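Local coordinates for protein CrmK (Actinoalloteichus sp. WH1-2216-6, PDB 5I1V) that acts as an FAD-dependent oxidase with covalently bound flavin, taking part in the recycling of shunt products during caerulomycin biosynthesis, at residues A357-H362 with R426-A431; V406-T409 with E413-E416; A46-V51 with G164-V169; G88-R93 with R199-S204. All coordinates share one frame; numbering follows the deposited sequence.

Contact 1: A357-H362 with R426-A431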
loop_
_atom_site.group_PDB
_atom_site.type_symbol
_atom_site.label_atom_id
_atom_site.label_comp_id
_atom_site.label_asym_id
_atom_site.label_seq_id
_atom_site.Cartn_x
_atom_site.Cartn_y
_atom_site.Cartn_z
ATOM N N ALA A 357 31.229 16.084 9.109
ATOM C CA ALA A 357 31.396 15.894 10.574
ATOM C C ALA A 357 30.291 16.589 11.398
ATOM O O ALA A 357 29.872 16.091 12.437
ATOM C CB ALA A 357 32.774 16.328 11.049
ATOM N N ALA A 358 29.820 17.731 10.922
ATOM C CA ALA A 358 28.626 18.355 11.489
ATOM C C ALA A 358 27.418 17.404 11.447
ATOM O O ALA A 358 26.660 17.332 12.385
ATOM C CB ALA A 358 28.309 19.652 10.769
ATOM N N ALA A 359 27.261 16.669 10.354
ATOM C CA ALA A 359 26.145 15.731 10.213
ATOM C C ALA A 359 26.375 14.597 11.146
ATOM O O ALA A 359 25.477 14.224 11.884
ATOM C CB ALA A 359 26.054 15.197 8.807
ATOM N N TYR A 360 27.596 14.058 11.150
ATOM C CA TYR A 360 27.914 12.960 12.094
ATOM C C TYR A 360 27.534 13.313 13.526
ATOM O O TYR A 360 26.943 12.501 14.247
ATOM C CB TYR A 360 29.366 12.538 12.002
ATOM C CG TYR A 360 29.648 11.257 12.755
ATOM C CD1 TYR A 360 29.304 10.020 12.224
ATOM C CD2 TYR A 360 30.251 11.284 14.015
ATOM C CE1 TYR A 360 29.577 8.836 12.919
ATOM C CE2 TYR A 360 30.503 10.118 14.726
ATOM C CZ TYR A 360 30.183 8.903 14.182
ATOM O OH TYR A 360 30.453 7.753 14.923
ATOM N N ARG A 361 27.826 14.539 13.918
ATOM C CA ARG A 361 27.590 14.980 15.291
ATOM C C ARG A 361 26.125 14.876 15.706
ATOM O O ARG A 361 25.811 14.399 16.794
ATOM C CB ARG A 361 28.054 16.431 15.459
ATOM C CG ARG A 361 28.136 16.892 16.908
ATOM C CD ARG A 361 26.859 17.569 17.399
ATOM N NE ARG A 361 26.956 19.026 17.275
ATOM C CZ ARG A 361 26.417 19.903 18.116
ATOM N NH1 ARG A 361 25.717 19.502 19.181
ATOM N NH2 ARG A 361 26.592 21.200 17.896
ATOM N N HIS A 362 25.229 15.340 14.833
ATOM C CA HIS A 362 23.790 15.222 15.067
ATOM C C HIS A 362 23.276 13.798 14.842
ATOM O O HIS A 362 22.381 13.336 15.548
ATOM C CB HIS A 362 23.053 16.219 14.172
ATOM C CG HIS A 362 23.342 17.643 14.505
ATOM N ND1 HIS A 362 22.761 18.286 15.582
ATOM C CD2 HIS A 362 24.188 18.539 13.946
ATOM C CE1 HIS A 362 23.224 19.524 15.655
ATOM N NE2 HIS A 362 24.090 19.703 14.674
ATOM N N ARG A 426 20.535 23.283 9.845
ATOM C CA ARG A 426 21.165 24.589 9.983
ATOM C C ARG A 426 22.680 24.441 10.044
ATOM O O ARG A 426 23.389 25.170 9.386
ATOM C CB ARG A 426 20.705 25.356 11.217
ATOM C CG ARG A 426 21.483 26.669 11.371
ATOM C CD ARG A 426 21.430 27.219 12.778
ATOM N NE ARG A 426 21.821 26.239 13.783
ATOM C CZ ARG A 426 21.413 26.269 15.055
ATOM N NH1 ARG A 426 20.603 27.246 15.498
ATOM N NH2 ARG A 426 21.812 25.314 15.895
ATOM N N ASP A 427 23.156 23.485 10.817
ATOM C CA ASP A 427 24.602 23.303 10.979
ATOM C C ASP A 427 25.256 22.864 9.687
ATOM O O ASP A 427 26.281 23.429 9.288
ATOM C CB ASP A 427 24.878 22.313 12.095
ATOM C CG ASP A 427 24.594 22.897 13.482
ATOM O OD1 ASP A 427 24.265 24.108 13.604
ATOM O OD2 ASP A 427 24.717 22.127 14.462
ATOM N N ILE A 428 24.628 21.905 8.991
ATOM C CA ILE A 428 25.142 21.486 7.694
ATOM C C ILE A 428 25.243 22.717 6.777
ATOM O O ILE A 428 26.221 22.832 6.027
ATOM C CB ILE A 428 24.353 20.298 7.095
ATOM C CG1 ILE A 428 24.749 19.024 7.810
ATOM C CG2 ILE A 428 24.628 20.129 5.604
ATOM C CD1 ILE A 428 23.855 17.845 7.515
ATOM N N HIS A 429 24.307 23.667 6.871
ATOM C CA HIS A 429 24.344 24.836 5.986
ATOM C C HIS A 429 24.840 26.138 6.641
ATOM O O HIS A 429 24.474 27.211 6.182
ATOM C CB HIS A 429 22.955 25.086 5.345
ATOM C CG HIS A 429 22.464 23.931 4.538
ATOM N ND1 HIS A 429 21.660 22.949 5.065
ATOM C CD2 HIS A 429 22.726 23.560 3.261
ATOM C CE1 HIS A 429 21.405 22.048 4.135
ATOM N NE2 HIS A 429 22.071 22.377 3.041
ATOM N N SER A 430 25.657 26.048 7.689
ATOM C CA SER A 430 26.027 27.248 8.463
ATOM C C SER A 430 26.851 28.269 7.668
ATOM O O SER A 430 26.830 29.461 7.986
ATOM C CB SER A 430 26.740 26.886 9.776
ATOM O OG SER A 430 27.915 26.162 9.529
ATOM N N ALA A 431 27.544 27.835 6.622
ATOM C CA ALA A 431 28.278 28.790 5.788
ATOM C C ALA A 431 27.367 29.658 4.912
ATOM O O ALA A 431 27.805 30.658 4.379
ATOM C CB ALA A 431 29.308 28.072 4.924
#
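His362 and Asp427 join two helices through a histidine-carboxylate hydrogen bond: His362 NE2 donates to Asp427 OD2 over a short 2.5 Å, with an N-H...O angle of 152°. The oxygen lies at the ring edge, only 10° out of the imidazole plane, whereas the donor reaches it on the anti side and somewhat above the carboxylate plane. With CG of Asp427 anti to the carbonyl carbon, a chi1 of -73° places the carboxylate where OD2 meets the imidazole N-H. The other oxygen is held from its own helix, since Arg426 NE forms a salt bridge with Asp427 OD1 at 3.2 Å, on the syn side. Arg361 adds charge without a bond. Its NH2 stands 4.0 Å from Asp427 OD2, which is well off the guanidinium plane, while Arg361 NE lies over the rim of one face of the His362 ring. Below this polar layer, Ile428 CD1 packs on Ala359 CB at 3.7 Å, and both side chains also touch Met375 of strand 374-379, so helices 353-364 and 414-428 rest against the large antiparallel sheet, away from the flavin. His362 O accepts from Trp420 NE1. A carboxylate this near NE2 would be expected to stabilise a protonated imidazole, although the nearby guanidinium groups of Arg361 and Arg426 would probably oppose that charge.

Contact 2: V406-T409 with E413-E416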
loop_
_atom_site.group_PDB
_atom_site.type_symbol
_atom_site.label_atom_id
_atom_site.label_comp_id
_atom_site.label_asym_id
_atom_site.label_seq_id
_atom_site.Cartn_x
_atom_site.Cartn_y
_atom_site.Cartn_z
ATOM N N VAL A 406 12.147 13.400 9.999
ATOM C CA VAL A 406 11.920 12.869 11.348
ATOM C C VAL A 406 10.452 12.518 11.352
ATOM O O VAL A 406 9.622 13.277 10.779
ATOM C CB VAL A 406 12.209 13.862 12.502
ATOM C CG1 VAL A 406 13.684 14.055 12.697
ATOM C CG2 VAL A 406 11.613 15.214 12.247
ATOM N N ALA A 407 10.160 11.315 11.836
ATOM C CA ALA A 407 8.783 10.804 11.978
ATOM C C ALA A 407 8.577 10.293 13.399
ATOM O O ALA A 407 9.448 9.634 13.970
ATOM C CB ALA A 407 8.512 9.730 10.989
ATOM N N TRP A 408 7.448 10.645 13.997
ATOM C CA TRP A 408 7.160 10.228 15.367
ATOM C C TRP A 408 5.646 10.183 15.591
ATOM O O TRP A 408 4.851 10.554 14.698
ATOM C CB TRP A 408 7.872 11.160 16.358
ATOM C CG TRP A 408 7.334 12.545 16.438
ATOM C CD1 TRP A 408 6.500 13.025 17.390
ATOM C CD2 TRP A 408 7.570 13.628 15.536
ATOM N NE1 TRP A 408 6.219 14.337 17.167
ATOM C CE2 TRP A 408 6.845 14.735 16.018
ATOM C CE3 TRP A 408 8.317 13.774 14.358
ATOM C CZ2 TRP A 408 6.882 15.985 15.402
ATOM C CZ3 TRP A 408 8.330 15.008 13.730
ATOM C CH2 TRP A 408 7.630 16.096 14.251
ATOM N N THR A 409 5.228 9.727 16.766
ATOM C CA THR A 409 3.806 9.575 17.005
ATOM C C THR A 409 3.269 10.356 18.181
ATOM O O THR A 409 2.107 10.712 18.182
ATOM C CB THR A 409 3.415 8.099 17.178
ATOM O OG1 THR A 409 4.193 7.520 18.226
ATOM C CG2 THR A 409 3.628 7.305 15.881
ATOM N N GLU A 413 6.366 14.912 21.991
ATOM C CA GLU A 413 7.749 14.922 21.523
ATOM C C GLU A 413 8.025 15.940 20.421
ATOM O O GLU A 413 9.160 16.048 19.974
ATOM C CB GLU A 413 8.181 13.518 21.091
ATOM C CG GLU A 413 8.233 12.516 22.240
ATOM C CD GLU A 413 8.430 11.073 21.785
ATOM O OE1 GLU A 413 8.877 10.810 20.634
ATOM O OE2 GLU A 413 8.138 10.176 22.598
ATOM N N ASP A 414 7.012 16.691 19.984
ATOM C CA ASP A 414 7.184 17.587 18.841
ATOM C C ASP A 414 8.437 18.440 18.975
ATOM O O ASP A 414 9.252 18.512 18.049
ATOM C CB ASP A 414 5.986 18.517 18.677
ATOM C CG ASP A 414 4.759 17.828 18.104
ATOM O OD1 ASP A 414 4.724 16.593 17.929
ATOM O OD2 ASP A 414 3.792 18.574 17.845
ATOM N N GLU A 415 8.585 19.107 20.125
ATOM C CA GLU A 415 9.679 20.058 20.305
ATOM C C GLU A 415 11.055 19.447 20.064
ATOM O O GLU A 415 11.877 20.097 19.488
ATOM C CB GLU A 415 9.636 20.746 21.690
ATOM C CG GLU A 415 8.757 22.003 21.717
ATOM C CD GLU A 415 8.882 22.813 23.020
ATOM O OE1 GLU A 415 9.288 22.228 24.060
ATOM O OE2 GLU A 415 8.570 24.039 23.008
ATOM N N GLU A 416 11.283 18.203 20.458
ATOM C CA GLU A 416 12.642 17.658 20.416
ATOM C C GLU A 416 12.964 17.143 19.005
ATOM O O GLU A 416 14.079 17.333 18.513
ATOM C CB GLU A 416 12.846 16.598 21.497
ATOM C CG GLU A 416 12.496 15.169 21.121
ATOM C CD GLU A 416 12.201 14.281 22.332
ATOM O OE1 GLU A 416 11.289 14.620 23.132
ATOM O OE2 GLU A 416 12.856 13.223 22.470
HETATM O O HOH W 1 6.656 9.515 19.414
#
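Glu413 meets Trp408 with its CB, which lies 4.1 Å from the indole CD1, and the two side chains run past each other in opposite directions. Its carboxylate ends back beside the base of the Trp408 side chain, near the Thr409 backbone. There a water bridges the segments: it accepts from Thr409 N at 3.0 Å and donates a weak bond to Glu413 OE1. The same oxygen has a direct partner in His417, one turn further on, whose ring also meets that of Trp408. The segments form a tight strand-to-helix connection, in which strand 400-408 of the eight-stranded antiparallel sheet ends and, after a short link, helix 414-428 begins and turns back across the strand's last residue. Asp414, the first residue of that helix, supplies the direct hydrogen bond. Trp408 NE1 donates to Asp414 OD1 at 2.8 Å with an N-H...O angle of 146°; the oxygen is almost in the indole plane and is approached on its anti side. From this place at the ring edge OD1 of Asp414 also comes within 3.4 Å of Trp408 CZ2. The carboxylate stands nearly upright to the ring, the planes being 79° apart. For Trp408, a first torsion of 70° sets CG between the backbone N and the carbonyl carbon and turns the N-H edge to the helix. Asp414 OD2 is occupied separately, in a salt bridge with Arg339 of the adjoining strand 339-347. At the end of the segment, Glu416 N bonds to Glu413 O at 3.1 Å, evidence that the chain is already coiling at Glu413.

Contact 3: A46-V51 with G164-V169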
loop_
_atom_site.group_PDB
_atom_site.type_symbol
_atom_site.label_atom_id
_atom_site.label_comp_id
_atom_site.label_asym_id
_atom_site.label_seq_id
_atom_site.Cartn_x
_atom_site.Cartn_y
_atom_site.Cartn_z
ATOM N N ALA A 46 -18.065 23.690 -6.669
ATOM C CA ALA A 46 -17.494 23.854 -5.343
ATOM C C ALA A 46 -16.715 25.139 -5.246
ATOM O O ALA A 46 -16.865 25.890 -4.290
ATOM C CB ALA A 46 -16.598 22.679 -5.011
ATOM N N VAL A 47 -15.899 25.425 -6.253
ATOM C CA VAL A 47 -15.116 26.626 -6.241
ATOM C C VAL A 47 -15.983 27.887 -6.320
ATOM O O VAL A 47 -15.708 28.874 -5.632
ATOM C CB VAL A 47 -14.072 26.579 -7.373
ATOM C CG1 VAL A 47 -13.334 27.898 -7.540
ATOM C CG2 VAL A 47 -13.081 25.489 -7.091
ATOM N N SER A 48 -16.974 27.867 -7.211
ATOM C CA SER A 48 -17.876 28.979 -7.415
ATOM C C SER A 48 -18.638 29.351 -6.119
ATOM O O SER A 48 -18.718 30.522 -5.784
ATOM C CB SER A 48 -18.812 28.673 -8.575
ATOM O OG SER A 48 -19.714 29.747 -8.695
ATOM N N GLU A 49 -19.044 28.360 -5.333
ATOM C CA GLU A 49 -19.646 28.605 -4.011
ATOM C C GLU A 49 -18.691 29.340 -3.070
ATOM O O GLU A 49 -19.089 30.345 -2.428
ATOM C CB GLU A 49 -20.104 27.291 -3.378
ATOM C CG GLU A 49 -21.305 26.673 -4.099
ATOM C CD GLU A 49 -21.570 25.199 -3.717
ATOM O OE1 GLU A 49 -20.762 24.564 -2.995
ATOM O OE2 GLU A 49 -22.598 24.663 -4.163
ATOM N N ALA A 50 -17.455 28.846 -2.980
ATOM C CA ALA A 50 -16.478 29.393 -2.079
ATOM C C ALA A 50 -16.101 30.799 -2.515
ATOM O O ALA A 50 -16.082 31.734 -1.701
ATOM C CB ALA A 50 -15.260 28.490 -1.969
ATOM N N VAL A 51 -15.922 30.997 -3.804
ATOM C CA VAL A 51 -15.581 32.301 -4.311
ATOM C C VAL A 51 -16.711 33.317 -4.043
ATOM O O VAL A 51 -16.450 34.476 -3.699
ATOM C CB VAL A 51 -15.270 32.288 -5.828
ATOM C CG1 VAL A 51 -15.209 33.724 -6.370
ATOM C CG2 VAL A 51 -13.929 31.617 -6.060
ATOM N N GLY A 164 -14.611 36.938 -10.508
ATOM C CA GLY A 164 -15.036 35.788 -9.712
ATOM C C GLY A 164 -15.831 34.744 -10.465
ATOM O O GLY A 164 -16.375 33.825 -9.849
ATOM N N VAL A 165 -15.842 34.835 -11.790
ATOM C CA VAL A 165 -16.440 33.803 -12.651
ATOM C C VAL A 165 -15.523 32.578 -12.785
ATOM O O VAL A 165 -14.339 32.729 -13.162
ATOM C CB VAL A 165 -16.681 34.384 -14.044
ATOM C CG1 VAL A 165 -17.143 33.316 -15.011
ATOM C CG2 VAL A 165 -17.701 35.502 -13.941
ATOM N N VAL A 166 -16.069 31.383 -12.511
ATOM C CA VAL A 166 -15.257 30.147 -12.500
ATOM C C VAL A 166 -15.415 29.403 -13.836
ATOM O O VAL A 166 -16.519 29.172 -14.314
ATOM C CB VAL A 166 -15.627 29.234 -11.312
ATOM C CG1 VAL A 166 -14.729 28.004 -11.249
ATOM C CG2 VAL A 166 -15.519 29.978 -10.001
ATOM N N SER A 167 -14.308 29.068 -14.476
ATOM C CA SER A 167 -14.376 28.277 -15.681
ATOM C C SER A 167 -13.257 27.222 -15.723
ATOM O O SER A 167 -12.441 27.113 -14.789
ATOM C CB SER A 167 -14.387 29.191 -16.907
ATOM O OG SER A 167 -13.223 29.927 -16.945
ATOM N N THR A 168 -13.335 26.362 -16.713
ATOM C CA THR A 168 -12.403 25.279 -16.904
ATOM C C THR A 168 -11.639 25.529 -18.170
ATOM O O THR A 168 -12.230 25.840 -19.229
ATOM C CB THR A 168 -13.112 23.935 -17.039
ATOM O OG1 THR A 168 -14.030 23.757 -15.943
ATOM C CG2 THR A 168 -12.075 22.817 -16.984
ATOM N N VAL A 169 -10.340 25.352 -18.094
ATOM C CA VAL A 169 -9.515 25.510 -19.265
ATOM C C VAL A 169 -8.617 24.299 -19.412
ATOM O O VAL A 169 -8.160 23.732 -18.432
ATOM C CB VAL A 169 -8.715 26.830 -19.236
ATOM C CG1 VAL A 169 -9.649 28.023 -19.109
ATOM C CG2 VAL A 169 -7.744 26.886 -18.087
HETATM O O HOH W 2 -18.732 31.160 -11.441
HETATM O O HOH W 3 -18.547 32.669 -7.845
#
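Val166 carries the apolar part of this contact, pressing both of its methyl groups against helix 40-52. Its CG2 comes to 3.6 Å from Ser48 CA, close to the helix backbone itself, and to 3.9 Å from Val47 CG1. The second methyl, CG1, touches the same Val47 CG1, so the branch of Val166 straddles that methyl. One turn along the helix, Val51 CG1 rests on the backbone of Gly164, 3.7 Å from its carbonyl O; chi1 of 168° puts this methyl anti to the valine's backbone N. Gly164 has positive phi (87°), and the absence of a side chain there lets the methyl lie directly against the main chain. The polar interactions pass through two waters. One accepts from Val166 N at 2.9 Å and is hydrogen-bonded to Ser48 OG at 3.2 Å. The other donates to two carbonyls, Ser48 O at 3.0 Å and Gly164 O at 3.2 Å, so that Ser48 is linked to the strand entry from both its side chain and its backbone. The side chain of Val47 is about 6 Å from that of Val59, which binds FAD. Val47 and Val51 also touch Val160, and Val44 extends the helix's contact with Val166. Within the FAD-binding domain, the helix thereby packs over the antiparallel hairpin of strands 152-160 and 166-172 at the edge of the five-stranded sheet, with strand 33-36 touching it at Ala46 and Glu49.

Contact 4: G88-R93 with R199-S204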
loop_
_atom_site.group_PDB
_atom_site.type_symbol
_atom_site.label_atom_id
_atom_site.label_comp_id
_atom_site.label_asym_id
_atom_site.label_seq_id
_atom_site.Cartn_x
_atom_site.Cartn_y
_atom_site.Cartn_z
ATOM N N GLY A 88 -6.446 6.311 -17.728
ATOM C CA GLY A 88 -6.867 5.686 -18.988
ATOM C C GLY A 88 -6.206 6.384 -20.162
ATOM O O GLY A 88 -5.812 7.528 -20.048
ATOM N N TYR A 89 -6.064 5.696 -21.280
ATOM C CA TYR A 89 -5.614 6.337 -22.520
ATOM C C TYR A 89 -6.742 7.076 -23.202
ATOM O O TYR A 89 -7.821 6.552 -23.332
ATOM C CB TYR A 89 -5.151 5.295 -23.520
ATOM C CG TYR A 89 -4.378 5.864 -24.680
ATOM C CD1 TYR A 89 -3.194 6.570 -24.456
ATOM C CD2 TYR A 89 -4.805 5.670 -26.013
ATOM C CE1 TYR A 89 -2.436 7.032 -25.492
ATOM C CE2 TYR A 89 -4.048 6.171 -27.077
ATOM C CZ TYR A 89 -2.875 6.842 -26.807
ATOM O OH TYR A 89 -2.054 7.324 -27.842
ATOM N N ASP A 90 -6.472 8.310 -23.585
ATOM C CA ASP A 90 -7.402 9.189 -24.258
ATOM C C ASP A 90 -6.992 9.186 -25.745
ATOM O O ASP A 90 -5.966 9.814 -26.155
ATOM C CB ASP A 90 -7.301 10.581 -23.632
ATOM C CG ASP A 90 -8.300 11.601 -24.220
ATOM O OD1 ASP A 90 -8.744 11.463 -25.374
ATOM O OD2 ASP A 90 -8.592 12.601 -23.515
ATOM N N GLU A 91 -7.748 8.422 -26.539
ATOM C CA GLU A 91 -7.459 8.277 -27.974
ATOM C C GLU A 91 -7.465 9.578 -28.739
ATOM O O GLU A 91 -6.718 9.747 -29.681
ATOM C CB GLU A 91 -8.486 7.363 -28.646
ATOM C CG GLU A 91 -8.248 5.890 -28.392
ATOM C CD GLU A 91 -8.704 5.032 -29.561
ATOM O OE1 GLU A 91 -9.591 4.177 -29.364
ATOM O OE2 GLU A 91 -8.182 5.221 -30.680
ATOM N N GLU A 92 -8.340 10.487 -28.363
ATOM C CA GLU A 92 -8.448 11.726 -29.100
ATOM C C GLU A 92 -7.196 12.607 -28.911
ATOM O O GLU A 92 -6.835 13.312 -29.819
ATOM C CB GLU A 92 -9.772 12.438 -28.746
ATOM C CG GLU A 92 -9.722 13.965 -28.724
ATOM C CD GLU A 92 -10.697 14.576 -27.721
ATOM O OE1 GLU A 92 -11.898 14.183 -27.730
ATOM O OE2 GLU A 92 -10.251 15.447 -26.925
ATOM N N ARG A 93 -6.507 12.553 -27.755
ATOM C CA ARG A 93 -5.290 13.341 -27.586
ATOM C C ARG A 93 -4.041 12.506 -27.733
ATOM O O ARG A 93 -2.960 13.045 -27.735
ATOM C CB ARG A 93 -5.281 14.032 -26.208
ATOM C CG ARG A 93 -6.453 14.967 -25.974
ATOM C CD ARG A 93 -6.306 15.695 -24.658
ATOM N NE ARG A 93 -7.434 16.584 -24.381
ATOM C CZ ARG A 93 -7.501 17.869 -24.712
ATOM N NH1 ARG A 93 -8.587 18.560 -24.366
ATOM N NH2 ARG A 93 -6.527 18.484 -25.394
ATOM N N ARG A 199 -7.339 17.102 -14.098
ATOM C CA ARG A 199 -6.711 15.961 -14.772
ATOM C C ARG A 199 -5.507 16.430 -15.562
ATOM O O ARG A 199 -5.391 17.576 -15.885
ATOM C CB ARG A 199 -7.695 15.194 -15.700
ATOM C CG ARG A 199 -8.251 16.024 -16.822
ATOM C CD ARG A 199 -9.608 15.527 -17.368
ATOM N NE ARG A 199 -10.684 15.786 -16.433
ATOM C CZ ARG A 199 -11.441 14.855 -15.858
ATOM N NH1 ARG A 199 -11.331 13.591 -16.211
ATOM N NH2 ARG A 199 -12.348 15.207 -14.964
ATOM N N TYR A 200 -4.629 15.497 -15.865
ATOM C CA TYR A 200 -3.380 15.737 -16.581
ATOM C C TYR A 200 -3.430 14.765 -17.745
ATOM O O TYR A 200 -4.059 13.687 -17.651
ATOM C CB TYR A 200 -2.153 15.320 -15.754
ATOM C CG TYR A 200 -1.834 16.045 -14.486
ATOM C CD1 TYR A 200 -1.103 17.216 -14.529
ATOM C CD2 TYR A 200 -2.191 15.532 -13.233
ATOM C CE1 TYR A 200 -0.711 17.885 -13.378
ATOM C CE2 TYR A 200 -1.815 16.206 -12.052
ATOM C CZ TYR A 200 -1.063 17.381 -12.134
ATOM O OH TYR A 200 -0.631 18.086 -11.020
ATOM N N TRP A 201 -2.715 15.091 -18.788
ATOM C CA TRP A 201 -2.481 14.171 -19.890
ATOM C C TRP A 201 -0.983 14.003 -20.064
ATOM O O TRP A 201 -0.233 14.975 -20.193
ATOM C CB TRP A 201 -3.107 14.691 -21.194
ATOM C CG TRP A 201 -4.594 14.536 -21.281
ATOM C CD1 TRP A 201 -5.279 13.468 -21.726
ATOM C CD2 TRP A 201 -5.571 15.504 -20.877
ATOM N NE1 TRP A 201 -6.643 13.705 -21.655
ATOM C CE2 TRP A 201 -6.844 14.951 -21.137
ATOM C CE3 TRP A 201 -5.490 16.785 -20.363
ATOM C CZ2 TRP A 201 -8.030 15.658 -20.910
ATOM C CZ3 TRP A 201 -6.665 17.489 -20.113
ATOM C CH2 TRP A 201 -7.915 16.930 -20.408
ATOM N N LEU A 202 -0.558 12.738 -20.149
ATOM C CA LEU A 202 0.809 12.412 -20.257
ATOM C C LEU A 202 1.139 11.724 -21.568
ATOM O O LEU A 202 0.478 10.765 -21.954
ATOM C CB LEU A 202 1.232 11.490 -19.098
ATOM C CG LEU A 202 0.919 11.988 -17.680
ATOM C CD1 LEU A 202 1.167 10.885 -16.666
ATOM C CD2 LEU A 202 1.779 13.166 -17.324
ATOM N N ARG A 203 2.238 12.161 -22.173
ATOM C CA ARG A 203 2.756 11.519 -23.360
ATOM C C ARG A 203 4.164 12.016 -23.674
ATOM O O ARG A 203 4.486 13.133 -23.380
ATOM C CB ARG A 203 1.781 11.808 -24.515
ATOM C CG ARG A 203 2.246 12.736 -25.580
ATOM C CD ARG A 203 1.123 12.995 -26.583
ATOM N NE ARG A 203 1.134 12.056 -27.679
ATOM C CZ ARG A 203 1.923 12.180 -28.749
ATOM N NH1 ARG A 203 2.754 13.223 -28.851
ATOM N NH2 ARG A 203 1.892 11.263 -29.719
ATOM N N SER A 204 5.008 11.184 -24.262
ATOM C CA SER A 204 6.323 11.626 -24.753
ATOM C C SER A 204 6.142 12.618 -25.862
ATOM O O SER A 204 5.337 12.394 -26.764
ATOM C CB SER A 204 7.122 10.454 -25.326
ATOM O OG SER A 204 7.324 9.485 -24.337
HETATM O O HOH W 4 0.302 9.220 -28.998
#
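Asp90 makes the direct polar contact with the indole of Trp201: Trp201 NE1 donates to Asp90 OD2 at 2.9 Å, with a bent N-H...O angle of 142°. The carboxylate oxygen sits tilted from the indole plane and is met on its anti side. The other oxygen, OD1, turns back to its own turn, accepting weak bonds from Glu92 N and Arg93 N. Just before Asp90, Tyr89 is linked by a water, which donates to Tyr89 OH at 3.2 Å and accepts from Arg203 NH2 at 2.7 Å, at the guanidinium edge; Arg203 is fixed independently, its NE bonding to the carbonyl of Gly94. Arg93 then covers the indole. Its CG is anti to the carbonyl carbon (chi1 -59°) and the chain runs straight on to NE, laying Arg93 CD over one face, 3.6 Å from the centroid of the five-membered ring of Trp201 in a CH-pi contact. Further out, Arg93 CZ stands over the six-membered ring of Trp201, almost on its normal. This cation-pi contact is not a flat stack, as the guanidinium is inclined 46° to the ring. Ala95, Glu97 and Ala154 of the flanking strands also touch the indole. The turn after edge strand 87-90 thus reaches across strand 95-99 to a tryptophan of the central strand 196-202, in the five-stranded antiparallel sheet of a PCMH-type FAD-binding fold.

Overall arrangement
From the N terminus, helix 40-52 opens contact 3 and strand 87-90 opens contact 4; contact 3 closes at 164-169 and contact 4 at 199-204, so the two loops cross. Both reach the same five-stranded antiparallel sheet, with centres about 25 Å apart, and together they tie helix 40-52 and the turn after strand 87-90 to that sheet. Further along the chain, contact 1 opens on helix 353-364 and closes at the end of helix 414-428. Contact 2, nested within that loop, joins the start of the same helix to strand 400-408 of the eight-stranded sheet. The centres of contacts 1 and 4 lie about 45 Å apart, on opposite sides of the chain's centre.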